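Local coordinates for protein alcohol dehydrogenase, zinc-containing (Thermotoga maritima, PDB 1VJ0) that binds two zinc ions and probably oxidises alcohols with a nicotinamide cofactor, at residues 173-178 with 371-376; 185-190 with 212-217; 280-285 with 311-316. All coordinates share one frame; numbering follows the deposited sequence. Where two conformers were deposited one is given.

Contact 1 (173-178 with 371-376); sequences LAMAMC and ALKVIL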
loop_
_atom_site.group_PDB
_atom_site.type_symbol
_atom_site.label_atom_id
_atom_site.label_comp_id
_atom_site.label_asym_id
_atom_site.label_seq_id
_atom_site.Cartn_x
_atom_site.Cartn_y
_atom_site.Cartn_z
ATOM N N LEU A 173 22.732 -12.429 -16.637
ATOM C CA LEU A 173 21.359 -12.856 -16.358
ATOM C C LEU A 173 21.295 -14.131 -15.515
ATOM O O LEU A 173 20.509 -14.217 -14.573
ATOM C CB LEU A 173 20.550 -13.068 -17.643
ATOM C CG LEU A 173 20.226 -11.757 -18.351
ATOM C CD1 LEU A 173 19.540 -12.053 -19.680
ATOM C CD2 LEU A 173 19.366 -10.869 -17.455
ATOM N N ALA A 174 22.092 -15.111 -15.853
ATOM C CA ALA A 174 22.117 -16.353 -15.051
ATOM C C ALA A 174 22.378 -16.071 -13.561
ATOM O O ALA A 174 21.585 -16.494 -12.669
ATOM C CB ALA A 174 23.119 -17.334 -15.608
ATOM N N MET A 175 23.407 -15.304 -13.281
ATOM C CA MET A 175 23.710 -14.936 -11.886
ATOM C C MET A 175 22.566 -14.154 -11.210
ATOM O O MET A 175 22.244 -14.374 -10.042
ATOM C CB MET A 175 25.011 -14.144 -11.857
ATOM C CG MET A 175 25.081 -13.210 -10.681
ATOM S SD MET A 175 26.540 -12.244 -10.734
ATOM C CE MET A 175 26.319 -11.222 -12.175
ATOM N N ALA A 176 21.930 -13.270 -11.963
ATOM C CA ALA A 176 20.906 -12.371 -11.456
ATOM C C ALA A 176 19.685 -13.106 -10.942
ATOM O O ALA A 176 18.943 -12.600 -10.090
ATOM C CB ALA A 176 20.442 -11.453 -12.576
ATOM N N MET A 177 19.474 -14.285 -11.487
ATOM C CA MET A 177 18.251 -15.052 -11.274
ATOM C C MET A 177 18.114 -15.405 -9.813
ATOM O O MET A 177 17.000 -15.529 -9.299
ATOM C CB MET A 177 18.329 -16.374 -12.035
ATOM C CG MET A 177 18.413 -16.259 -13.510
ATOM S SD MET A 177 16.812 -15.745 -14.102
ATOM C CE MET A 177 16.891 -13.924 -13.923
ATOM N N CYS A 178 19.244 -15.626 -9.165
ATOM C CA CYS A 178 19.189 -16.009 -7.790
ATOM C C CYS A 178 19.375 -14.789 -6.885
ATOM O O CYS A 178 18.351 -14.220 -6.405
ATOM C CB CYS A 178 20.257 -17.045 -7.505
ATOM S SG CYS A 178 20.204 -17.473 -5.798
ATOM N N ALA A 371 36.734 -16.953 -5.528
ATOM C CA ALA A 371 35.813 -16.363 -6.495
ATOM C C ALA A 371 34.718 -15.614 -5.750
ATOM O O ALA A 371 34.313 -16.021 -4.651
ATOM C CB ALA A 371 35.187 -17.447 -7.389
ATOM N N LEU A 372 34.222 -14.541 -6.376
ATOM C CA LEU A 372 33.015 -13.868 -5.936
ATOM C C LEU A 372 31.806 -14.562 -6.592
ATOM O O LEU A 372 30.823 -14.866 -5.922
ATOM C CB LEU A 372 33.069 -12.377 -6.299
ATOM C CG LEU A 372 31.887 -11.441 -6.057
ATOM C CD1 LEU A 372 31.450 -11.496 -4.645
ATOM C CD2 LEU A 372 32.249 -9.990 -6.393
ATOM N N LYS A 373 31.899 -14.764 -7.909
ATOM C CA LYS A 373 30.943 -15.528 -8.673
ATOM C C LYS A 373 31.628 -16.250 -9.831
ATOM O O LYS A 373 32.411 -15.656 -10.576
ATOM C CB LYS A 373 29.828 -14.595 -9.220
ATOM C CG LYS A 373 28.682 -15.308 -9.785
ATOM C CD LYS A 373 27.768 -15.744 -8.675
ATOM C CE LYS A 373 26.799 -16.743 -9.141
ATOM N NZ LYS A 373 26.161 -17.256 -7.919
ATOM N N VAL A 374 31.332 -17.540 -9.944
ATOM C CA VAL A 374 31.762 -18.362 -11.074
ATOM C C VAL A 374 30.584 -18.682 -11.969
ATOM O O VAL A 374 29.511 -19.052 -11.487
ATOM C CB VAL A 374 32.318 -19.718 -10.630
ATOM C CG1 VAL A 374 32.844 -20.515 -11.874
ATOM C CG2 VAL A 374 33.419 -19.539 -9.576
ATOM N N ILE A 375 30.832 -18.581 -13.262
ATOM C CA ILE A 375 29.958 -19.079 -14.307
ATOM C C ILE A 375 30.558 -20.309 -15.008
ATOM O O ILE A 375 31.743 -20.345 -15.353
ATOM C CB ILE A 375 29.721 -17.953 -15.342
ATOM C CG1 ILE A 375 29.127 -16.725 -14.647
ATOM C CG2 ILE A 375 28.798 -18.427 -16.484
ATOM C CD1 ILE A 375 27.746 -16.892 -14.057
ATOM N N LEU A 376 29.731 -21.333 -15.222
ATOM C CA LEU A 376 30.165 -22.531 -15.944
ATOM C C LEU A 376 29.615 -22.474 -17.348
ATOM O O LEU A 376 28.486 -22.017 -17.586
ATOM C CB LEU A 376 29.669 -23.818 -15.268
ATOM C CG LEU A 376 30.226 -24.114 -13.868
ATOM C CD1 LEU A 376 29.485 -25.243 -13.188
ATOM C CD2 LEU A 376 31.729 -24.410 -13.955
HETATM O O HOH W 1 23.491 -15.172 -8.063
#

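Contact 2 (185-190 with 212-217); sequences HAFDEY and VVIARS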
loop_
_atom_site.group_PDB
_atom_site.type_symbol
_atom_site.label_atom_id
_atom_site.label_comp_id
_atom_site.label_asym_id
_atom_site.label_seq_id
_atom_site.Cartn_x
_atom_site.Cartn_y
_atom_site.Cartn_z
ATOM N N HIS A 185 13.287 -8.629 -4.408
ATOM C CA HIS A 185 12.203 -8.921 -3.496
ATOM C C HIS A 185 12.338 -8.015 -2.255
ATOM O O HIS A 185 11.371 -7.411 -1.742
ATOM C CB HIS A 185 12.264 -10.434 -3.129
ATOM C CG HIS A 185 11.180 -10.908 -2.208
ATOM N ND1 HIS A 185 11.015 -12.244 -1.885
ATOM C CD2 HIS A 185 10.164 -10.254 -1.612
ATOM C CE1 HIS A 185 9.981 -12.369 -1.070
ATOM N NE2 HIS A 185 9.431 -11.174 -0.899
ATOM N N ALA A 186 13.551 -7.921 -1.747
ATOM C CA ALA A 186 13.784 -7.174 -0.527
ATOM C C ALA A 186 13.436 -5.726 -0.620
ATOM O O ALA A 186 12.934 -5.140 0.336
ATOM C CB ALA A 186 15.229 -7.281 -0.151
ATOM N N PHE A 187 13.776 -5.128 -1.753
ATOM C CA PHE A 187 13.461 -3.733 -2.058
ATOM C C PHE A 187 12.004 -3.528 -2.396
ATOM O O PHE A 187 11.409 -2.504 -1.994
ATOM C CB PHE A 187 14.374 -3.236 -3.175
ATOM C CG PHE A 187 15.762 -2.886 -2.697
ATOM C CD1 PHE A 187 16.754 -3.847 -2.620
ATOM C CD2 PHE A 187 16.083 -1.558 -2.353
ATOM C CE1 PHE A 187 18.040 -3.519 -2.152
ATOM C CE2 PHE A 187 17.347 -1.212 -1.917
ATOM C CZ PHE A 187 18.343 -2.237 -1.784
ATOM N N ASP A 188 11.403 -4.509 -3.056
ATOM C CA ASP A 188 10.002 -4.433 -3.474
ATOM C C ASP A 188 9.080 -4.419 -2.266
ATOM O O ASP A 188 7.967 -3.936 -2.363
ATOM C CB ASP A 188 9.659 -5.645 -4.333
ATOM C CG ASP A 188 8.409 -5.480 -5.115
ATOM O OD1 ASP A 188 8.303 -4.521 -5.922
ATOM O OD2 ASP A 188 7.490 -6.322 -5.015
ATOM N N GLU A 189 9.524 -4.957 -1.132
ATOM C CA GLU A 189 8.675 -4.965 0.076
ATOM C C GLU A 189 8.556 -3.578 0.749
ATOM O O GLU A 189 7.650 -3.351 1.539
ATOM C CB GLU A 189 9.207 -5.978 1.093
ATOM C CG GLU A 189 9.035 -7.413 0.681
ATOM C CD GLU A 189 7.567 -7.783 0.481
ATOM O OE1 GLU A 189 6.708 -7.449 1.330
ATOM O OE2 GLU A 189 7.259 -8.343 -0.570
ATOM N N TYR A 190 9.467 -2.668 0.447
ATOM C CA TYR A 190 9.437 -1.296 0.998
ATOM C C TYR A 190 8.205 -0.509 0.486
ATOM O O TYR A 190 8.021 -0.402 -0.715
ATOM C CB TYR A 190 10.696 -0.558 0.551
ATOM C CG TYR A 190 10.885 0.787 1.215
ATOM C CD1 TYR A 190 11.076 0.872 2.591
ATOM C CD2 TYR A 190 10.972 1.942 0.476
ATOM C CE1 TYR A 190 11.286 2.091 3.209
ATOM C CE2 TYR A 190 11.186 3.186 1.078
ATOM C CZ TYR A 190 11.319 3.255 2.436
ATOM O OH TYR A 190 11.553 4.448 3.044
ATOM N N VAL A 212 23.016 -2.845 -4.266
ATOM C CA VAL A 212 23.569 -1.521 -4.622
ATOM C C VAL A 212 22.954 -1.003 -5.925
ATOM O O VAL A 212 22.418 0.122 -5.978
ATOM C CB VAL A 212 25.130 -1.546 -4.740
ATOM C CG1 VAL A 212 25.678 -0.211 -5.280
ATOM C CG2 VAL A 212 25.763 -1.845 -3.339
ATOM N N VAL A 213 22.994 -1.821 -6.968
ATOM C CA VAL A 213 22.453 -1.455 -8.268
ATOM C C VAL A 213 20.927 -1.261 -8.240
ATOM O O VAL A 213 20.403 -0.314 -8.850
ATOM C CB VAL A 213 22.897 -2.495 -9.322
ATOM C CG1 VAL A 213 22.218 -2.293 -10.668
ATOM C CG2 VAL A 213 24.406 -2.472 -9.462
ATOM N N ILE A 214 20.211 -2.095 -7.482
ATOM C CA ILE A 214 18.771 -1.981 -7.385
ATOM C C ILE A 214 18.468 -0.710 -6.640
ATOM O O ILE A 214 17.620 0.049 -7.095
ATOM C CB ILE A 214 18.151 -3.190 -6.718
ATOM C CG1 ILE A 214 18.295 -4.427 -7.627
ATOM C CG2 ILE A 214 16.695 -2.972 -6.305
ATOM C CD1 ILE A 214 18.222 -5.754 -6.814
ATOM N N ALA A 215 19.158 -0.461 -5.534
ATOM C CA ALA A 215 18.909 0.780 -4.763
ATOM C C ALA A 215 19.084 2.010 -5.634
ATOM O O ALA A 215 18.252 2.906 -5.641
ATOM C CB ALA A 215 19.827 0.874 -3.533
ATOM N N ARG A 216 20.185 2.033 -6.384
ATOM C CA ARG A 216 20.474 3.134 -7.309
ATOM C C ARG A 216 19.357 3.247 -8.371
ATOM O O ARG A 216 18.857 4.319 -8.629
ATOM C CB ARG A 216 21.818 2.919 -8.000
ATOM C CG ARG A 216 23.032 3.404 -7.259
ATOM C CD ARG A 216 23.411 4.911 -7.527
ATOM N NE ARG A 216 22.684 5.803 -6.618
ATOM C CZ ARG A 216 23.143 6.314 -5.479
ATOM N NH1 ARG A 216 24.365 6.042 -5.059
ATOM N NH2 ARG A 216 22.365 7.109 -4.748
ATOM N N SER A 217 18.954 2.123 -8.949
ATOM C CA SER A 217 17.974 2.116 -10.016
ATOM C C SER A 217 16.577 2.578 -9.624
ATOM O O SER A 217 15.879 3.150 -10.449
ATOM C CB SER A 217 17.900 0.721 -10.636
ATOM O OG SER A 217 19.169 0.371 -11.143
#

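Contact 3 (280-285 with 311-316); sequences ALLEGS and YEWLVL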
loop_
_atom_site.group_PDB
_atom_site.type_symbol
_atom_site.label_atom_id
_atom_site.label_comp_id
_atom_site.label_asym_id
_atom_site.label_seq_id
_atom_site.Cartn_x
_atom_site.Cartn_y
_atom_site.Cartn_z
ATOM N N ALA A 280 24.306 -9.691 12.370
ATOM C CA ALA A 280 24.182 -8.409 11.658
ATOM C C ALA A 280 23.041 -7.538 12.203
ATOM O O ALA A 280 23.116 -6.338 12.133
ATOM C CB ALA A 280 24.004 -8.649 10.169
ATOM N N LEU A 281 21.949 -8.154 12.684
ATOM C CA LEU A 281 20.816 -7.398 13.191
ATOM C C LEU A 281 21.198 -6.584 14.403
ATOM O O LEU A 281 20.541 -5.589 14.697
ATOM C CB LEU A 281 19.620 -8.322 13.561
ATOM C CG LEU A 281 18.673 -8.606 12.393
ATOM C CD1 LEU A 281 19.400 -9.263 11.230
ATOM C CD2 LEU A 281 17.544 -9.466 12.932
ATOM N N LEU A 282 22.205 -7.025 15.144
ATOM C CA LEU A 282 22.630 -6.279 16.328
ATOM C C LEU A 282 23.156 -4.894 15.940
ATOM O O LEU A 282 22.852 -3.916 16.615
ATOM C CB LEU A 282 23.700 -7.021 17.158
ATOM C CG LEU A 282 23.402 -8.488 17.576
ATOM C CD1 LEU A 282 24.382 -8.963 18.586
ATOM C CD2 LEU A 282 22.019 -8.682 18.086
ATOM N N GLU A 283 23.918 -4.805 14.862
ATOM C CA GLU A 283 24.350 -3.475 14.358
ATOM C C GLU A 283 23.289 -2.722 13.528
ATOM O O GLU A 283 23.024 -1.550 13.760
ATOM C CB GLU A 283 25.632 -3.615 13.560
ATOM C CG GLU A 283 25.874 -2.387 12.719
ATOM C CD GLU A 283 27.247 -2.308 12.114
ATOM O OE1 GLU A 283 27.875 -3.375 11.857
ATOM O OE2 GLU A 283 27.670 -1.139 11.886
ATOM N N GLY A 284 22.661 -3.402 12.594
ATOM C CA GLY A 284 21.658 -2.792 11.758
ATOM C C GLY A 284 20.548 -2.113 12.538
ATOM O O GLY A 284 20.124 -1.018 12.173
ATOM N N SER A 285 20.082 -2.761 13.606
ATOM C CA SER A 285 18.968 -2.239 14.421
ATOM C C SER A 285 19.327 -0.886 14.989
ATOM O O SER A 285 18.505 0.028 15.032
ATOM C CB SER A 285 18.633 -3.232 15.556
ATOM O OG SER A 285 18.121 -4.474 15.061
ATOM N N TYR A 311 12.082 -3.620 23.038
ATOM C CA TYR A 311 11.623 -2.255 23.223
ATOM C C TYR A 311 12.369 -1.248 22.344
ATOM O O TYR A 311 11.746 -0.440 21.637
ATOM C CB TYR A 311 11.753 -1.836 24.675
ATOM C CG TYR A 311 11.264 -0.452 24.949
ATOM C CD1 TYR A 311 9.908 -0.187 24.945
ATOM C CD2 TYR A 311 12.149 0.588 25.266
ATOM C CE1 TYR A 311 9.422 1.063 25.229
ATOM C CE2 TYR A 311 11.660 1.882 25.555
ATOM C CZ TYR A 311 10.279 2.089 25.522
ATOM O OH TYR A 311 9.688 3.307 25.800
ATOM N N GLU A 312 13.698 -1.318 22.423
ATOM C CA GLU A 312 14.600 -0.373 21.792
ATOM C C GLU A 312 14.622 -0.515 20.304
ATOM O O GLU A 312 14.706 0.479 19.599
ATOM C CB GLU A 312 16.043 -0.595 22.297
ATOM C CG GLU A 312 16.223 -0.306 23.764
ATOM C CD GLU A 312 16.072 -1.512 24.668
ATOM O OE1 GLU A 312 15.426 -2.523 24.343
ATOM O OE2 GLU A 312 16.663 -1.472 25.752
ATOM N N TRP A 313 14.566 -1.750 19.802
ATOM C CA TRP A 313 14.692 -1.972 18.364
ATOM C C TRP A 313 13.406 -2.094 17.601
ATOM O O TRP A 313 13.423 -1.802 16.427
ATOM C CB TRP A 313 15.547 -3.195 18.043
ATOM C CG TRP A 313 16.880 -3.064 18.576
ATOM C CD1 TRP A 313 17.463 -1.931 19.055
ATOM C CD2 TRP A 313 17.850 -4.107 18.717
ATOM N NE1 TRP A 313 18.732 -2.215 19.485
ATOM C CE2 TRP A 313 18.988 -3.542 19.293
ATOM C CE3 TRP A 313 17.874 -5.462 18.389
ATOM C CZ2 TRP A 313 20.136 -4.277 19.585
ATOM C CZ3 TRP A 313 19.047 -6.202 18.704
ATOM C CH2 TRP A 313 20.133 -5.593 19.272
ATOM N N LEU A 314 12.331 -2.560 18.244
ATOM C CA LEU A 314 11.034 -2.645 17.585
ATOM C C LEU A 314 10.060 -1.592 18.020
ATOM O O LEU A 314 9.659 -0.808 17.197
ATOM C CB LEU A 314 10.343 -3.975 17.810
ATOM C CG LEU A 314 10.580 -5.084 16.832
ATOM C CD1 LEU A 314 9.855 -6.351 17.389
ATOM C CD2 LEU A 314 10.139 -4.770 15.433
ATOM N N VAL A 315 9.679 -1.586 19.293
ATOM C CA VAL A 315 8.536 -0.754 19.748
ATOM C C VAL A 315 8.862 0.747 19.705
ATOM O O VAL A 315 8.198 1.579 18.993
ATOM C CB VAL A 315 8.067 -1.206 21.138
ATOM C CG1 VAL A 315 6.934 -0.306 21.678
ATOM C CG2 VAL A 315 7.680 -2.664 21.104
ATOM N N LEU A 316 9.880 1.127 20.475
ATOM C CA LEU A 316 10.233 2.545 20.564
ATOM C C LEU A 316 10.634 3.091 19.173
ATOM O O LEU A 316 10.362 4.272 18.805
ATOM C CB LEU A 316 11.391 2.714 21.548
ATOM C CG LEU A 316 11.801 4.158 21.806
ATOM C CD1 LEU A 316 10.633 4.906 22.451
ATOM C CD2 LEU A 316 13.018 4.170 22.728
#

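Contact 1 (173-178 with 371-376)
Met175 lays its thioether against the aliphatic stem of Lys373: SD comes to 3.9 Å from Lys373 CG, and the two chains pass at a slant. CG of Met175 stands anti to the backbone N (chi1 153°) and the next torsion is extended, which carries the sulfur out from helix 170-188 toward the strand. Nearer the helix backbone, Ile375 CD1 lies 4.5 Å from Met175 CB, a looser apolar touch. A bend at chi2 (81°) turns the Lys373 chain past Met175 and brings NZ to the zinc site. There NZ forms a salt bridge with OE1 of Glu78 and a hydrogen bond with the carbonyl of Val54. A water also bridges the segments: it donates to Met175 O and accepts a weak bond from Lys373 NZ at 3.4 Å. Cys178, one turn farther along the helix, binds the same zinc as Cys55, His77 and Glu78. Met175 thus covers one side of the lysine stem, while the lysine's charged end serves the second shell, where it is likely to position the Glu78 carboxylate and offset part of the negative charge around the metal.

Contact 2 (185-190 with 212-217)
Helix 170-188, in its last turn, and the end of helix 206-217 approach to 7.6 Å between Phe187 CA and Ala215 CA. The second helix belongs to the Rossmann-type domain: it follows strand 198-202 and a glycine-rich turn matching the GxGxxG pattern, which in relatives of this fold receives the dinucleotide. Phe187 carries the contact. Its CG is anti to the carbonyl carbon (chi1 -78°), and the ring reaches across to the neighbouring helix. Over one face sits the CG2 methyl of Ile214 in a CH-pi contact, 4.1 Å from the ring centroid and 28° off the normal. This methyl leans toward the root of the ring, with CG2 3.7 Å from Phe187 CG. Farther out, Ala215 CB meets the ring at Phe187 CE2, 3.6 Å away, and the backbone N of Ala215 lies above the same face near its rim. The small alanine thus lets the outer part of the ring come close to the helix backbone. Phe270 and Phe194 meet the ring as well, and Leu272 of strand 268-273 touches it, placing Phe187 between the helices and the parallel sheet. Replacing Phe187 by an alanine removes the ring and is likely to open a gap beside Ile214 CG2 and Ala215 CB, leaving both methyls without this aromatic partner. Within helix 206-217, Val213 O accepts from both Ser217 N and Ser217 OG, which arrive from opposite faces of its carbonyl plane, the hydroxyl at 2.7 Å.

Contact 3 (280-285 with 311-316)
The short helical segments 280-285 and 311-315 cross at 75° with their axes 10.9 Å apart at closest approach, yet the CA atoms of Ser285 and Trp313 come within 5.8 Å of each other. Within 311-316, Trp313 alone makes the contact. With CG anti to the carbonyl carbon (chi1 -60°), its indole extends from helix 310-315 toward the other helix and lies against Ser285. The CB methylene of that serine stands over the five-membered ring, 3.5 Å from its centroid and 19° off the normal, a close CH-pi contact. Ser285 OG lies over the same face, above the rim at Trp313 CE3, 3.5 Å away, but its hydrogen bond goes back along its own helix to Leu281 O at 2.7 Å. That carbonyl also accepts the backbone N of Ser285, from the opposite face of its plane. The hydroxyl is thus satisfied locally, and the serine can present its carbon to the indole without leaving a polar group wanting. At the far end of the ring, Leu282 contributes CD2, which meets the indole at its edge, near the ring plane, 3.8 Å from Trp313 CH2. The indole N-H is bonded to the Glu286 carboxylate, one residue beyond the serine, which helps fix the turn of the ring. Phe308, in strand 306-308, meets the indole edge-to-face, while Ser285 also packs on Phe321 and on Tyr294 of strand 292-296, so the pair lies against the parallel sheet near its edge strand 320-323, with helix 310-315 also packing on another subunit of the tetramer.

In the fold
From the N terminus, the chain first builds much of the zinc-bearing domain and then enters helix 170-188, which serves two contacts. Its residues 173-178 meet 371-376, close to the C terminus, so contact 1 closes a loop of 192 intervening residues that holds both other contacts. Contact 2 closes first, across 21 residues, joining the end of that helix to helix 206-217 of the Rossmann-type domain. Contact 3 follows in series, spanning 25 residues between helices 280-287 and 310-315 near the sheet edge formed by strand 320-323. Contacts 1 and 2, with centres 19 Å apart, together tie the mixed sheet that contains strand 374-377 to the Rossmann-type domain through one helix; contact 3 stays within the latter.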